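Local structure of probable porin (Pseudomonas aeruginosa, 4FT6) at residues V62-Q67 with L99-K104; P122-N127 with A283-P288; D292-N297 with R368-R373. The protein probably acts as an outer-membrane porin of the OprD family, giving small water-soluble molecules a passage through its beta-barrel. All coordinates share one frame; numbering follows the deposited sequence.

Overall arrangement
Followed from the N terminus, the three contacts come in series, none nested in or crossing another. Contact 1 closes the 31-residue excursion between strands 58-71 and 95-107, neighbours in the barrel wall. Contact 2 spans 155 residues, joining the loop that follows strand 117-121 to the long loop between strands 264-274 and 304-313, close to the centre of the chain. Contact 3 ties that second loop to the wall strand 364-374, so the loop is held at two places. Contacts 2 and 3, with centres about 17 Å apart, are linked by a probable hydrogen bond from Thr287 to Asp292. Contacts 1 and 3 lie on opposite sides of the chain's centre.

Contact 1 (V62-Q67 with L99-K104); sequences VELIGQ and LGVAPK. With C8E ((hydroxyethyloxy)tri(ethyloxy)octane), chain D; DMU (decyl-beta-D-maltopyranoside), chain F.
Val62 and Val101 meet through their CG2 methyls, 3.5 Å apart, on the face of an antiparallel strand pair that also carries Leu64 and Leu99. Each CG2 stands anti to its own backbone N, which leaves CG1 between N and the carbonyl carbon; in Val101 that CG1 turns to the detergent C8E of chain D. Leu64 and Leu99 slant across one another, CG of Leu64 lying 3.8 Å from CD1 of Leu99. The other Leu99 methyl, CD2, touches C10 of the same detergent at 3.5 Å, and the backbone N of Leu99 donates to O49 of DMU. The detergents against Val101, Leu64 and Leu99 are consistent with this apolar face looking toward the membrane.

On the face with Glu63, Ile65 and Ala102 the contact turns polar at one end, where Lys104 meets Glu63. Lys104 has CG between N and the carbonyl carbon (chi1 56°) and is extended beyond it, crossing Glu63 at about a right angle; its NZ forms a salt bridge of 3.2 Å with Glu63 OE2 on the anti lone pair. The ammonium also donates to Ser51 O and lies in a cation-pi contact with Tyr53.

Paired backbone hydrogen bonds make Glu63/Ala102 and Ile65/Gly100 the hydrogen-bonded pairs. Strand 37-50 flanks 62-67, Ile65 packing on Leu46, while Glu63 and Lys104 both touch Lys113 of strand 110-114.

Contact 2 (P122-N127 with A283-P288); sequences PILLRN and AGTSTP
The backbones of Leu125 and Ser286 approach with CA atoms 5.1 Å apart, where two loops that fold into the OprD-type barrel meet near the centre of the chain. In this family such inward loops, usually called L3 and L7, narrow the channel, and the contact is consistent with that plan.

One carbonyl is gripped twice. Leu125 O accepts Ser286 N at 2.8 Å, with the donor nearly in line with the carbonyl bond, and it also accepts the hydroxyl OG1 of Thr285, which comes from well above the carbonyl plane (61° out of it).

The Leu125 side chain lies against the opposing loop. Its CB is 3.4 Å from Ser286 O, while CD1 reaches further along, touching Thr287 O at 3.7 Å and also packing on Ser286 CB. Thr287 itself points its CB away from this contact, and its OG1 is taken up by Asp292.

At the C-terminal end of 122-127, Asn127 has CG anti to the backbone N (chi1 -170°), which places that amide carbon 3.6 Å from Gly284 O. Its OD1 is directed elsewhere, accepting from Gly129 N and Arg162 NH1. Gly284 adopts a positive phi of 85°, a backbone conformation that favours glycine, just before the chain presents Thr285.

Toward the N-terminal end of 122-127, the ring of Pro288 lies against the carbonyl oxygen of Pro122, with CD 3.5 Å and CG 3.7 Å from that oxygen.

Contact 3 (D292-N297 with R368-R373); sequences DIQVRN and RNAMLR. With C8E ((hydroxyethyloxy)tri(ethyloxy)octane), chain E.
Gln294 sets CG anti to its backbone N (chi1 -164°) and runs out extended to lay its amide against residues 368-373 of strand 364-374, while Arg368 bends at chi3 (55°), which turns NE aside; its guanidinium lies beside the glutamine chain. The two side chains slide by in opposite directions. NH2 of Arg368 lies 3.7 Å from Gln294 CG, so the guanidinium meets the aliphatic part of the glutamine, not its amide.

The amide group rests on Ala370, whose CB is 3.5 Å from Gln294 CD. From there NE2 gives a weak hydrogen bond to Arg368 O, 3.5 Å long. OE1 lies near Asn369 O, but both are acceptors and no bond forms.

Beside the glutamine, Val295 straddles two side chains of the strand. Its CG1 meets Ala370 CB at 3.7 Å, and its CG2 meets CD2 of Leu372 at 3.6 Å. Arg296 then crosses Leu372 at about a right angle, CD of the arginine against CD1 of the leucine, on its way to a salt bridge with Glu303.

The wall also grips the loop's backbone: Asp348 OD2 accepts Gln294 N, and Glu346 OE2 accepts Val295 N, both from strand 342-354. Within the loop, Ile293 N bonds to Arg296 O, closing a tight bend that presents Gln294 and Val295 to the strand.

Arg368, Ala370 and Leu372 point to the loop. Asn369, bonded to Arg347 and Asn383, and Met371 point the other way, with Met371 CE 3.5 Å from C1 of the detergent C8E of chain E. This alternation is consistent with a barrel wall whose loop-facing side looks into the lumen and whose other side, where Met371 meets detergent, looks toward the membrane; an infolded loop pinned to the inner wall is as expected for an OprD-family porin.

Contact 1 (V62-Q67 with L99-K104)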
loop_
_atom_site.group_PDB
_atom_site.type_symbol
_atom_site.label_atom_id
_atom_site.label_comp_id
_atom_site.label_asym_id
_atom_site.label_seq_id
_atom_site.Cartn_x
_atom_site.Cartn_y
_atom_site.Cartn_z
ATOM N N VAL A 62 -7.961 -7.611 22.776
ATOM C CA VAL A 62 -8.878 -7.198 21.735
ATOM C C VAL A 62 -8.514 -5.822 21.222
ATOM O O VAL A 62 -8.069 -4.958 21.986
ATOM C CB VAL A 62 -10.362 -7.277 22.199
ATOM C CG1 VAL A 62 -10.674 -6.228 23.274
ATOM C CG2 VAL A 62 -11.293 -7.150 21.000
ATOM N N GLU A 63 -8.683 -5.646 19.917
ATOM C CA GLU A 63 -8.367 -4.397 19.247
ATOM C C GLU A 63 -9.614 -3.857 18.539
ATOM O O GLU A 63 -10.555 -4.601 18.264
ATOM C CB GLU A 63 -7.217 -4.607 18.253
ATOM C CG GLU A 63 -5.906 -4.959 18.923
ATOM C CD GLU A 63 -4.703 -4.961 17.971
ATOM O OE1 GLU A 63 -4.871 -4.812 16.732
ATOM O OE2 GLU A 63 -3.573 -5.119 18.487
ATOM N N LEU A 64 -9.616 -2.566 18.241
ATOM C CA LEU A 64 -10.753 -1.936 17.590
ATOM C C LEU A 64 -10.228 -0.978 16.532
ATOM O O LEU A 64 -9.290 -0.212 16.790
ATOM C CB LEU A 64 -11.576 -1.161 18.620
ATOM C CG LEU A 64 -13.016 -0.798 18.276
ATOM C CD1 LEU A 64 -13.896 -2.028 18.382
ATOM C CD2 LEU A 64 -13.520 0.288 19.208
ATOM N N ILE A 65 -10.803 -1.033 15.335
ATOM C CA ILE A 65 -10.473 -0.052 14.310
ATOM C C ILE A 65 -11.728 0.722 13.912
ATOM O O ILE A 65 -12.730 0.134 13.489
ATOM C CB ILE A 65 -9.821 -0.704 13.077
ATOM C CG1 ILE A 65 -8.596 -1.514 13.512
ATOM C CG2 ILE A 65 -9.440 0.363 12.055
ATOM C CD1 ILE A 65 -7.863 -2.210 12.383
ATOM N N GLY A 66 -11.685 2.038 14.082
ATOM C CA GLY A 66 -12.831 2.874 13.780
ATOM C C GLY A 66 -12.461 3.864 12.690
ATOM O O GLY A 66 -11.371 4.474 12.718
ATOM N N GLN A 67 -13.364 4.033 11.726
ATOM C CA GLN A 67 -13.126 4.957 10.621
ATOM C C GLN A 67 -14.279 5.952 10.463
ATOM O O GLN A 67 -15.443 5.607 10.668
ATOM C CB GLN A 67 -12.928 4.170 9.323
ATOM C CG GLN A 67 -11.841 3.115 9.375
ATOM C CD GLN A 67 -11.632 2.440 8.030
ATOM O OE1 GLN A 67 -11.519 3.103 7.001
ATOM N NE2 GLN A 67 -11.589 1.116 8.030
ATOM N N LEU A 99 -16.589 0.377 11.668
ATOM C CA LEU A 99 -16.098 -0.028 12.964
ATOM C C LEU A 99 -15.919 -1.536 12.956
ATOM O O LEU A 99 -16.871 -2.280 12.723
ATOM C CB LEU A 99 -17.091 0.383 14.042
ATOM C CG LEU A 99 -16.703 0.183 15.509
ATOM C CD1 LEU A 99 -15.334 0.794 15.774
ATOM C CD2 LEU A 99 -17.775 0.798 16.437
ATOM N N GLY A 100 -14.693 -1.986 13.174
ATOM C CA GLY A 100 -14.441 -3.409 13.267
ATOM C C GLY A 100 -13.674 -3.773 14.524
ATOM O O GLY A 100 -12.732 -3.071 14.928
ATOM N N VAL A 101 -14.073 -4.874 15.147
ATOM C CA VAL A 101 -13.366 -5.364 16.321
ATOM C C VAL A 101 -12.357 -6.426 15.871
ATOM O O VAL A 101 -12.501 -7.001 14.793
ATOM C CB VAL A 101 -14.353 -5.959 17.349
ATOM C CG1 VAL A 101 -14.797 -7.356 16.915
ATOM C CG2 VAL A 101 -13.721 -6.024 18.716
ATOM N N ALA A 102 -11.329 -6.676 16.678
ATOM C CA ALA A 102 -10.321 -7.689 16.340
ATOM C C ALA A 102 -9.732 -8.390 17.561
ATOM O O ALA A 102 -8.770 -7.908 18.165
ATOM C CB ALA A 102 -9.198 -7.095 15.463
ATOM N N PRO A 103 -10.307 -9.544 17.918
ATOM C CA PRO A 103 -9.756 -10.286 19.055
ATOM C C PRO A 103 -8.376 -10.810 18.700
ATOM O O PRO A 103 -8.073 -10.952 17.512
ATOM C CB PRO A 103 -10.746 -11.448 19.243
ATOM C CG PRO A 103 -11.477 -11.575 17.920
ATOM C CD PRO A 103 -11.514 -10.176 17.350
ATOM N N LYS A 104 -7.555 -11.083 19.708
ATOM C CA LYS A 104 -6.203 -11.574 19.474
ATOM C C LYS A 104 -5.749 -12.533 20.581
ATOM O O LYS A 104 -6.056 -12.322 21.759
ATOM C CB LYS A 104 -5.223 -10.403 19.328
ATOM C CG LYS A 104 -5.210 -9.433 20.509
ATOM C CD LYS A 104 -4.147 -8.349 20.345
ATOM C CE LYS A 104 -4.074 -7.468 21.596
ATOM N NZ LYS A 104 -3.173 -6.295 21.422
HETATM C C1 C8E D . -14.848 -6.637 11.462
HETATM C C2 C8E D . -15.205 -6.934 12.923
HETATM C C3 C8E D . -16.712 -7.112 13.128
HETATM C C4 C8E D . -17.401 -5.894 13.741
HETATM C C5 C8E D . -17.682 -6.109 15.225
HETATM C C6 C8E D . -18.517 -5.017 15.884
HETATM C C7 C8E D . -17.717 -4.136 16.841
HETATM C C8 C8E D . -18.639 -3.546 17.908
HETATM O O9 C8E D . -17.955 -3.022 19.031
HETATM C C10 C8E D . -17.649 -1.645 18.933
HETATM C C11 C8E D . -18.266 -0.853 20.087
HETATM O O12 C8E D . -17.933 -1.392 21.350
HETATM C C13 C8E D . -17.935 -0.433 22.390
HETATM C C14 C8E D . -17.095 -0.906 23.573
HETATM O O15 C8E D . -15.851 -0.236 23.612
HETATM C C1 DMU F . -20.029 -0.696 9.916
HETATM C C2 DMU F . -20.202 -1.525 8.584
HETATM C C3 DMU F . -21.723 -1.345 7.930
HETATM C C4 DMU F . -22.261 0.114 8.177
HETATM O O5 DMU F . -22.081 0.464 9.516
HETATM C C6 DMU F . -20.719 0.635 9.812
HETATM O O7 DMU F . -21.910 -1.831 6.540
HETATM O O16 DMU F . -20.554 1.447 10.970
HETATM C C18 DMU F . -21.355 2.600 11.091
HETATM C C19 DMU F . -21.174 3.283 12.445
HETATM C C22 DMU F . -19.696 3.365 12.795
HETATM C C25 DMU F . -19.557 3.719 14.273
HETATM C C28 DMU F . -18.773 5.024 14.394
HETATM C C31 DMU F . -17.337 4.703 14.798
HETATM C C34 DMU F . -16.434 5.708 14.113
HETATM C C37 DMU F . -15.300 6.099 15.031
HETATM C C40 DMU F . -14.258 6.852 14.244
HETATM C C43 DMU F . -13.520 7.755 15.186
HETATM O O49 DMU F . -18.679 -0.563 10.099
HETATM O O55 DMU F . -19.585 -2.868 8.616
HETATM C C57 DMU F . -23.703 0.106 7.839
HETATM O O61 DMU F . -24.304 -0.834 8.663
HETATM C C5 DMU F . -21.071 -3.647 5.200
HETATM C C7 DMU F . -22.225 -4.025 4.356
HETATM C C8 DMU F . -23.326 -4.737 5.261
HETATM C C9 DMU F . -22.726 -5.050 6.709
HETATM O O1 DMU F . -22.437 -3.838 7.281
HETATM C C10 DMU F . -21.470 -3.151 6.575
HETATM O O2 DMU F . -24.597 -3.962 5.286
HETATM O O3 DMU F . -20.215 -4.718 5.344
HETATM O O4 DMU F . -21.797 -4.739 3.244
HETATM C C11 DMU F . -23.596 -5.830 7.665
HETATM O O6 DMU F . -22.947 -5.905 8.895
#

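Contact 2 (P122-N127 with A283-P288)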
loop_
_atom_site.group_PDB
_atom_site.type_symbol
_atom_site.label_atom_id
_atom_site.label_comp_id
_atom_site.label_asym_id
_atom_site.label_seq_id
_atom_site.Cartn_x
_atom_site.Cartn_y
_atom_site.Cartn_z
ATOM N N PRO A 122 3.727 -8.834 1.529
ATOM C CA PRO A 122 4.275 -8.668 0.174
ATOM C C PRO A 122 3.293 -9.217 -0.844
ATOM O O PRO A 122 3.258 -8.813 -2.010
ATOM C CB PRO A 122 5.552 -9.545 0.198
ATOM C CG PRO A 122 5.834 -9.828 1.666
ATOM C CD PRO A 122 4.471 -9.857 2.293
ATOM N N ILE A 123 2.486 -10.149 -0.359
ATOM C CA ILE A 123 1.512 -10.866 -1.149
ATOM C C ILE A 123 0.114 -10.229 -0.983
ATOM O O ILE A 123 -0.845 -10.569 -1.686
ATOM C CB ILE A 123 1.535 -12.367 -0.725
ATOM C CG1 ILE A 123 1.441 -13.244 -1.955
ATOM C CG2 ILE A 123 0.506 -12.717 0.400
ATOM C CD1 ILE A 123 2.616 -13.045 -2.848
ATOM N N LEU A 124 0.006 -9.293 -0.049
ATOM C CA LEU A 124 -1.282 -8.675 0.259
ATOM C C LEU A 124 -1.008 -7.424 1.072
ATOM O O LEU A 124 -0.957 -7.467 2.311
ATOM C CB LEU A 124 -2.215 -9.622 1.044
ATOM C CG LEU A 124 -3.613 -9.047 1.335
ATOM C CD1 LEU A 124 -4.468 -9.047 0.081
ATOM C CD2 LEU A 124 -4.327 -9.792 2.445
ATOM N N LEU A 125 -0.810 -6.319 0.362
ATOM C CA LEU A 125 -0.403 -5.059 0.966
ATOM C C LEU A 125 -1.615 -4.136 1.037
ATOM O O LEU A 125 -2.082 -3.668 -0.020
ATOM C CB LEU A 125 0.659 -4.408 0.080
ATOM C CG LEU A 125 1.902 -3.827 0.746
ATOM C CD1 LEU A 125 2.573 -2.769 -0.151
ATOM C CD2 LEU A 125 1.528 -3.261 2.095
ATOM N N ARG A 126 -2.125 -3.850 2.241
ATOM C CA ARG A 126 -3.326 -3.002 2.339
ATOM C C ARG A 126 -3.078 -1.580 1.806
ATOM O O ARG A 126 -2.062 -0.960 2.114
ATOM C CB ARG A 126 -3.939 -3.000 3.762
ATOM C CG ARG A 126 -3.161 -2.278 4.872
ATOM C CD ARG A 126 -3.496 -0.797 4.952
ATOM N NE ARG A 126 -2.249 -0.038 4.972
ATOM C CZ ARG A 126 -1.764 0.557 6.051
ATOM N NH1 ARG A 126 -2.442 0.517 7.189
ATOM N NH2 ARG A 126 -0.616 1.201 5.985
ATOM N N ASN A 127 -4.002 -1.068 1.000
ATOM C CA ASN A 127 -3.851 0.282 0.472
ATOM C C ASN A 127 -4.082 1.387 1.509
ATOM O O ASN A 127 -5.051 1.336 2.262
ATOM C CB ASN A 127 -4.828 0.502 -0.679
ATOM C CG ASN A 127 -4.558 1.795 -1.427
ATOM O OD1 ASN A 127 -4.963 2.886 -0.997
ATOM N ND2 ASN A 127 -3.865 1.680 -2.549
ATOM N N ALA A 283 -7.846 -6.737 -5.610
ATOM C CA ALA A 283 -8.476 -5.463 -5.980
ATOM C C ALA A 283 -8.228 -4.371 -4.936
ATOM O O ALA A 283 -8.526 -4.562 -3.755
ATOM C CB ALA A 283 -9.980 -5.653 -6.189
ATOM N N GLY A 284 -7.678 -3.237 -5.370
ATOM C CA GLY A 284 -7.561 -2.066 -4.513
ATOM C C GLY A 284 -6.316 -2.085 -3.650
ATOM O O GLY A 284 -6.013 -1.132 -2.927
ATOM N N THR A 285 -5.579 -3.178 -3.732
ATOM C CA THR A 285 -4.443 -3.388 -2.851
ATOM C C THR A 285 -3.206 -2.702 -3.425
ATOM O O THR A 285 -3.179 -2.341 -4.611
ATOM C CB THR A 285 -4.197 -4.900 -2.689
ATOM O OG1 THR A 285 -3.657 -5.183 -1.397
ATOM C CG2 THR A 285 -3.284 -5.427 -3.780
ATOM N N SER A 286 -2.182 -2.515 -2.599
ATOM C CA SER A 286 -0.912 -1.974 -3.080
ATOM C C SER A 286 0.037 -3.141 -3.370
ATOM O O SER A 286 -0.321 -4.293 -3.137
ATOM C CB SER A 286 -0.302 -1.048 -2.027
ATOM O OG SER A 286 -0.145 0.262 -2.532
ATOM N N THR A 287 1.233 -2.849 -3.885
ATOM C CA THR A 287 2.245 -3.878 -4.130
ATOM C C THR A 287 3.612 -3.394 -3.700
ATOM O O THR A 287 3.831 -2.196 -3.577
ATOM C CB THR A 287 2.317 -4.302 -5.608
ATOM O OG1 THR A 287 2.769 -3.199 -6.408
ATOM C CG2 THR A 287 0.954 -4.805 -6.096
ATOM N N PRO A 288 4.543 -4.327 -3.466
ATOM C CA PRO A 288 5.890 -3.843 -3.127
ATOM C C PRO A 288 6.751 -3.597 -4.365
ATOM O O PRO A 288 7.963 -3.413 -4.196
ATOM C CB PRO A 288 6.486 -5.003 -2.338
ATOM C CG PRO A 288 5.794 -6.248 -2.959
ATOM C CD PRO A 288 4.370 -5.776 -3.224
#

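Contact 3 (D292-N297 with R368-R373)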
loop_
_atom_site.group_PDB
_atom_site.type_symbol
_atom_site.label_atom_id
_atom_site.label_comp_id
_atom_site.label_asym_id
_atom_site.label_seq_id
_atom_site.Cartn_x
_atom_site.Cartn_y
_atom_site.Cartn_z
ATOM N N ASP A 292 5.687 1.015 -8.164
ATOM C CA ASP A 292 4.315 1.231 -7.724
ATOM C C ASP A 292 4.302 2.614 -7.099
ATOM O O ASP A 292 4.541 2.776 -5.903
ATOM C CB ASP A 292 3.855 0.183 -6.713
ATOM C CG ASP A 292 2.366 0.267 -6.427
ATOM O OD1 ASP A 292 1.774 1.368 -6.594
ATOM O OD2 ASP A 292 1.787 -0.773 -6.032
ATOM N N ILE A 293 4.065 3.623 -7.925
ATOM C CA ILE A 293 4.250 4.990 -7.474
ATOM C C ILE A 293 2.931 5.762 -7.489
ATOM O O ILE A 293 1.866 5.154 -7.443
ATOM C CB ILE A 293 5.398 5.698 -8.253
ATOM C CG1 ILE A 293 5.060 5.787 -9.733
ATOM C CG2 ILE A 293 6.713 4.952 -8.058
ATOM C CD1 ILE A 293 6.159 6.328 -10.550
ATOM N N GLN A 294 2.998 7.089 -7.554
ATOM C CA GLN A 294 1.854 7.919 -7.178
ATOM C C GLN A 294 0.549 7.641 -7.936
ATOM O O GLN A 294 -0.487 7.469 -7.309
ATOM C CB GLN A 294 2.217 9.413 -7.224
ATOM C CG GLN A 294 1.215 10.308 -6.495
ATOM C CD GLN A 294 1.647 11.755 -6.447
ATOM O OE1 GLN A 294 2.843 12.057 -6.461
ATOM N NE2 GLN A 294 0.675 12.664 -6.388
ATOM N N VAL A 295 0.594 7.584 -9.264
ATOM C CA VAL A 295 -0.636 7.429 -10.048
ATOM C C VAL A 295 -0.701 6.125 -10.846
ATOM O O VAL A 295 -1.783 5.625 -11.154
ATOM C CB VAL A 295 -0.885 8.643 -10.997
ATOM C CG1 VAL A 295 0.110 9.778 -10.709
ATOM C CG2 VAL A 295 -0.827 8.216 -12.454
ATOM N N ARG A 296 0.464 5.584 -11.172
ATOM C CA ARG A 296 0.563 4.384 -11.992
ATOM C C ARG A 296 1.619 3.431 -11.397
ATOM O O ARG A 296 2.548 3.874 -10.695
ATOM C CB ARG A 296 0.936 4.782 -13.422
ATOM C CG ARG A 296 0.885 3.657 -14.421
ATOM C CD ARG A 296 1.221 4.139 -15.803
ATOM N NE ARG A 296 1.829 3.064 -16.582
ATOM C CZ ARG A 296 1.146 2.054 -17.105
ATOM N NH1 ARG A 296 -0.166 1.980 -16.926
ATOM N NH2 ARG A 296 1.772 1.116 -17.799
ATOM N N ASN A 297 1.480 2.130 -11.659
ATOM C CA ASN A 297 2.392 1.146 -11.074
ATOM C C ASN A 297 3.175 0.312 -12.118
ATOM O O ASN A 297 3.943 -0.599 -11.772
ATOM C CB ASN A 297 1.662 0.258 -10.041
ATOM C CG ASN A 297 0.627 -0.635 -10.676
ATOM O OD1 ASN A 297 0.455 -0.632 -11.898
ATOM N ND2 ASN A 297 -0.050 -1.429 -9.862
ATOM N N ARG A 368 2.154 16.205 -2.486
ATOM C CA ARG A 368 2.591 15.240 -3.485
ATOM C C ARG A 368 2.125 15.660 -4.866
ATOM O O ARG A 368 0.926 15.892 -5.094
ATOM C CB ARG A 368 2.092 13.837 -3.149
ATOM C CG ARG A 368 2.409 13.429 -1.715
ATOM C CD ARG A 368 1.859 12.065 -1.368
ATOM N NE ARG A 368 2.317 11.055 -2.316
ATOM C CZ ARG A 368 1.939 9.782 -2.310
ATOM N NH1 ARG A 368 1.090 9.328 -1.394
ATOM N NH2 ARG A 368 2.417 8.964 -3.235
ATOM N N ASN A 369 3.089 15.757 -5.779
ATOM C CA ASN A 369 2.829 16.219 -7.132
ATOM C C ASN A 369 3.302 15.189 -8.153
ATOM O O ASN A 369 4.402 14.645 -8.016
ATOM C CB ASN A 369 3.546 17.553 -7.368
ATOM C CG ASN A 369 3.133 18.208 -8.654
ATOM O OD1 ASN A 369 3.650 17.890 -9.719
ATOM N ND2 ASN A 369 2.190 19.132 -8.566
ATOM N N ALA A 370 2.488 14.911 -9.172
ATOM C CA ALA A 370 2.876 13.921 -10.181
ATOM C C ALA A 370 2.435 14.285 -11.586
ATOM O O ALA A 370 1.323 14.780 -11.789
ATOM C CB ALA A 370 2.357 12.553 -9.823
ATOM N N MET A 371 3.318 14.027 -12.548
ATOM C CA MET A 371 2.988 14.155 -13.954
ATOM C C MET A 371 3.056 12.771 -14.569
ATOM O O MET A 371 4.004 12.021 -14.314
ATOM C CB MET A 371 3.997 15.058 -14.676
ATOM C CG MET A 371 3.950 16.537 -14.310
ATOM S SD MET A 371 4.941 17.533 -15.450
ATOM C CE MET A 371 4.602 19.190 -14.868
ATOM N N LEU A 372 2.069 12.435 -15.387
ATOM C CA LEU A 372 2.104 11.178 -16.118
ATOM C C LEU A 372 1.762 11.455 -17.570
ATOM O O LEU A 372 0.768 12.133 -17.864
ATOM C CB LEU A 372 1.105 10.184 -15.532
ATOM C CG LEU A 372 0.939 8.926 -16.385
ATOM C CD1 LEU A 372 2.154 8.043 -16.225
ATOM C CD2 LEU A 372 -0.335 8.176 -16.026
ATOM N N ARG A 373 2.599 10.965 -18.478
ATOM C CA ARG A 373 2.291 11.043 -19.901
ATOM C C ARG A 373 2.516 9.672 -20.519
ATOM O O ARG A 373 3.389 8.912 -20.071
ATOM C CB ARG A 373 3.148 12.097 -20.607
ATOM C CG ARG A 373 3.079 13.472 -19.977
ATOM C CD ARG A 373 1.782 14.184 -20.311
ATOM N NE ARG A 373 1.729 15.518 -19.705
ATOM C CZ ARG A 373 1.186 15.788 -18.520
ATOM N NH1 ARG A 373 0.635 14.821 -17.799
ATOM N NH2 ARG A 373 1.191 17.030 -18.063
HETATM C C1 C8E E . 4.958 22.480 -13.805
HETATM C C2 C8E E . 5.955 22.047 -12.738
HETATM C C3 C8E E . 5.255 21.319 -11.585
HETATM C C4 C8E E . 5.227 22.168 -10.318
HETATM C C5 C8E E . 6.032 21.547 -9.172
HETATM C C6 C8E E . 7.307 20.867 -9.661
HETATM C C7 C8E E . 8.273 20.517 -8.528
HETATM C C8 C8E E . 8.557 21.668 -7.566
HETATM O O9 C8E E . 9.184 21.179 -6.395
HETATM C C10 C8E E . 10.544 21.539 -6.265
HETATM C C11 C8E E . 11.116 21.026 -4.940
HETATM O O12 C8E E . 11.318 19.627 -4.993
HETATM C C13 C8E E . 12.673 19.242 -4.874
#